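Local coordinates for DTDP-4-dehydrorhamnose reductase, rfbD ortholog (Clostridium acetobutylicum, PDB 1VL0), which probably reduces dTDP-6-deoxy-L-lyxo-4-hexulose to dTDP-L-rhamnose, the closing step of dTDP-L-rhamnose synthesis, and binds a nicotinamide dinucleotide as its cofactor, at residues Phe170-Lys179 with Phe229-Ile239. Numbering follows the deposited sequence. Where two conformers were deposited one is given.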
# COMPACT_ATOMS: atom_id res chain seq x y z
N PHE A 170 16.97 -18.38 23.38
CA PHE A 170 18.39 -18.67 23.23
C PHE A 170 19.12 -18.62 24.54
O PHE A 170 20.09 -19.34 24.75
CB PHE A 170 19.01 -17.63 22.30
CG PHE A 170 20.46 -17.83 22.03
CD1 PHE A 170 20.88 -18.80 21.17
CD2 PHE A 170 21.40 -17.01 22.61
CE1 PHE A 170 22.23 -18.94 20.87
CE2 PHE A 170 22.73 -17.15 22.34
CZ PHE A 170 23.15 -18.12 21.49
N VAL A 171 18.64 -17.77 25.45
CA VAL A 171 19.25 -17.64 26.76
C VAL A 171 19.11 -18.96 27.53
O VAL A 171 20.12 -19.52 28.00
CB VAL A 171 18.68 -16.44 27.57
CG1 VAL A 171 19.36 -16.34 28.92
CG2 VAL A 171 18.87 -15.16 26.81
N LYS A 172 17.87 -19.44 27.65
CA LYS A 172 17.59 -20.71 28.32
C LYS A 172 18.31 -21.90 27.66
O LYS A 172 18.88 -22.77 28.33
CB LYS A 172 16.08 -20.95 28.41
CG LYS A 172 15.37 -19.99 29.35
CD LYS A 172 13.89 -20.40 29.56
CE LYS A 172 13.14 -19.46 30.47
NZ LYS A 172 11.72 -19.98 30.71
N THR A 173 18.30 -21.91 26.33
CA THR A 173 19.02 -22.92 25.57
C THR A 173 20.51 -22.98 25.87
O THR A 173 21.05 -24.04 26.16
CB THR A 173 18.78 -22.65 24.09
OG1 THR A 173 17.38 -22.84 23.83
CG2 THR A 173 19.50 -23.66 23.20
N MSE A 174 21.17 -21.83 25.78
CA MSE A 174 22.57 -21.72 26.11
C MSE A 174 22.88 -22.16 27.52
O MSE A 174 23.86 -22.83 27.72
CB MSE A 174 23.04 -20.27 25.96
CG MSE A 174 23.35 -19.88 24.55
SE MSE A 174 24.66 -21.07 23.59
CE MSE A 174 23.38 -21.92 22.48
N ILE A 175 22.07 -21.72 28.48
CA ILE A 175 22.22 -22.11 29.89
C ILE A 175 22.16 -23.60 30.02
O ILE A 175 23.02 -24.18 30.66
CB ILE A 175 21.17 -21.41 30.81
CG1 ILE A 175 21.58 -19.94 30.98
CG2 ILE A 175 21.14 -22.06 32.20
CD1 ILE A 175 20.51 -19.01 31.58
N ASN A 176 21.19 -24.24 29.39
CA ASN A 176 21.07 -25.70 29.50
C ASN A 176 22.22 -26.41 28.83
O ASN A 176 22.79 -27.35 29.37
CB ASN A 176 19.71 -26.14 28.96
CG ASN A 176 18.58 -25.67 29.86
OD1 ASN A 176 18.79 -25.42 31.06
ND2 ASN A 176 17.37 -25.53 29.30
N LEU A 177 22.55 -25.99 27.64
CA LEU A 177 23.65 -26.62 26.94
C LEU A 177 24.97 -26.45 27.70
O LEU A 177 25.82 -27.33 27.71
CB LEU A 177 23.81 -26.04 25.52
CG LEU A 177 22.72 -26.41 24.52
CD1 LEU A 177 22.95 -25.68 23.23
CD2 LEU A 177 22.66 -27.93 24.30
N GLY A 178 25.13 -25.27 28.29
CA GLY A 178 26.34 -24.89 28.94
C GLY A 178 26.56 -25.69 30.20
O GLY A 178 27.71 -25.94 30.55
N LYS A 179 25.48 -26.10 30.86
CA LYS A 179 25.56 -26.92 32.06
C LYS A 179 25.90 -28.38 31.75
O LYS A 179 26.42 -29.08 32.61
CB LYS A 179 24.25 -26.83 32.84
CG LYS A 179 24.05 -25.47 33.53
CD LYS A 179 22.69 -25.43 34.21
CE LYS A 179 22.56 -24.21 35.14
NZ LYS A 179 21.13 -23.98 35.53
N PHE A 229 26.63 -13.02 22.26
CA PHE A 229 25.43 -13.17 23.12
C PHE A 229 25.70 -14.32 24.11
O PHE A 229 25.57 -14.15 25.33
CB PHE A 229 24.25 -13.41 22.21
CG PHE A 229 22.89 -13.38 22.85
CD1 PHE A 229 22.68 -13.08 24.20
CD2 PHE A 229 21.78 -13.66 22.07
CE1 PHE A 229 21.39 -13.06 24.74
CE2 PHE A 229 20.50 -13.63 22.62
CZ PHE A 229 20.31 -13.35 23.96
N ALA A 230 26.16 -15.46 23.58
CA ALA A 230 26.48 -16.65 24.39
C ALA A 230 27.58 -16.35 25.42
O ALA A 230 27.46 -16.68 26.60
CB ALA A 230 26.89 -17.80 23.50
N VAL A 231 28.65 -15.70 24.97
CA VAL A 231 29.76 -15.36 25.84
C VAL A 231 29.30 -14.48 27.01
O VAL A 231 29.72 -14.67 28.16
CB VAL A 231 30.90 -14.66 25.02
CG1 VAL A 231 31.98 -14.07 25.93
CG2 VAL A 231 31.53 -15.68 24.11
N GLU A 232 28.41 -13.54 26.74
CA GLU A 232 27.90 -12.69 27.81
C GLU A 232 26.99 -13.47 28.74
O GLU A 232 27.05 -13.27 29.94
CB GLU A 232 27.22 -11.46 27.26
CG GLU A 232 26.63 -10.49 28.29
CD GLU A 232 27.67 -9.69 29.06
OE1 GLU A 232 28.89 -9.86 28.85
OE2 GLU A 232 27.23 -8.87 29.88
N ILE A 233 26.15 -14.35 28.19
CA ILE A 233 25.27 -15.21 29.02
C ILE A 233 26.10 -16.01 30.04
O ILE A 233 25.75 -16.06 31.24
CB ILE A 233 24.46 -16.19 28.14
CG1 ILE A 233 23.36 -15.45 27.34
CG2 ILE A 233 23.80 -17.26 28.98
CD1 ILE A 233 22.83 -16.21 26.12
N PHE A 234 27.18 -16.63 29.57
CA PHE A 234 28.03 -17.45 30.44
C PHE A 234 28.89 -16.61 31.43
O PHE A 234 29.07 -17.00 32.59
CB PHE A 234 28.89 -18.40 29.59
CG PHE A 234 28.07 -19.39 28.79
CD1 PHE A 234 27.03 -20.10 29.39
CD2 PHE A 234 28.34 -19.59 27.44
CE1 PHE A 234 26.28 -21.01 28.66
CE2 PHE A 234 27.60 -20.52 26.68
CZ PHE A 234 26.56 -21.23 27.29
N ARG A 235 29.32 -15.43 30.98
CA ARG A 235 29.92 -14.47 31.90
C ARG A 235 28.98 -14.08 33.05
O ARG A 235 29.37 -14.07 34.23
CB ARG A 235 30.38 -13.23 31.16
CG ARG A 235 31.26 -12.32 32.00
CD ARG A 235 31.46 -10.91 31.45
NE ARG A 235 30.24 -10.09 31.51
CZ ARG A 235 29.83 -9.40 32.57
NH1 ARG A 235 30.50 -9.40 33.69
NH2 ARG A 235 28.70 -8.73 32.53
N LEU A 236 27.73 -13.82 32.73
CA LEU A 236 26.75 -13.41 33.74
C LEU A 236 26.33 -14.54 34.68
O LEU A 236 26.07 -14.31 35.88
CB LEU A 236 25.51 -12.84 33.05
CG LEU A 236 25.61 -11.43 32.45
CD1 LEU A 236 24.42 -11.16 31.55
CD2 LEU A 236 25.71 -10.36 33.52
N THR A 237 26.23 -15.77 34.17
CA THR A 237 25.74 -16.90 35.00
C THR A 237 26.87 -17.56 35.78
O THR A 237 26.64 -18.23 36.79
CB THR A 237 25.09 -17.97 34.12
OG1 THR A 237 25.99 -18.25 33.03
CG2 THR A 237 23.81 -17.47 33.49
N GLY A 238 28.09 -17.38 35.27
CA GLY A 238 29.28 -17.96 35.87
C GLY A 238 29.59 -19.35 35.37
O GLY A 238 30.53 -19.98 35.85
N ILE A 239 28.82 -19.80 34.39
CA ILE A 239 28.91 -21.16 33.88
C ILE A 239 30.24 -21.32 33.13
O ILE A 239 30.66 -20.49 32.33
CB ILE A 239 27.70 -21.49 32.98
CG1 ILE A 239 26.42 -21.58 33.84
CG2 ILE A 239 27.91 -22.81 32.26
CD1 ILE A 239 25.12 -21.56 33.05
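Phe-170 sets CD2 over one face of the Phe-229 ring, toward its rim, CD2 to CD2 3.4 Å, an oblique pair with planes at 37° and the side chains running past each other in opposite directions. Val-171 touches the same Phe-229 ring through CG2, 3.7 Å from CZ. Next along the helices, Ile-233 is a knob set among Phe-170, Val-171, Met-174 and Ile-175; its CG1 branch, anti to the carbonyl carbon (chi1 -72°), brings CD1 to 3.9 Å from Phe-170 CD2, while CG2 meets CG1 of Ile-175. The chain of selenomethionine Met-174 is bent at chi2 and chi3; its SE lies 4.0 Å from Ala-230 CB and forms an oblique Met-aromatic contact with Phe-234. The edge of that ring points in plane at the backbone O of Met-174, with CE1 3.2 Å away, and its passage beside Gly-178 depends on the missing side chain there. Ile-239, just past the helix, completes the packed side, CG2 3.6 Å from Gly-178 O and CD1 against Ile-175 CG2. Solvent-exposed Lys-179 marks the loose side, touching Ile-239 CD1 through CG alone at 4.1 Å. Thr-237 turns OG1 back onto Ile-233 O, keeping its methyl for Ile-175. Helix 279-290 covers Val-171 and Ile-175. The axes of segments 170-179 and 229-237 cross at -65°, 10.0 Å apart; this helix pair lies over strand 183-187, next to the Rossmann-type NADH-binding sheet of the extended-SDR fold.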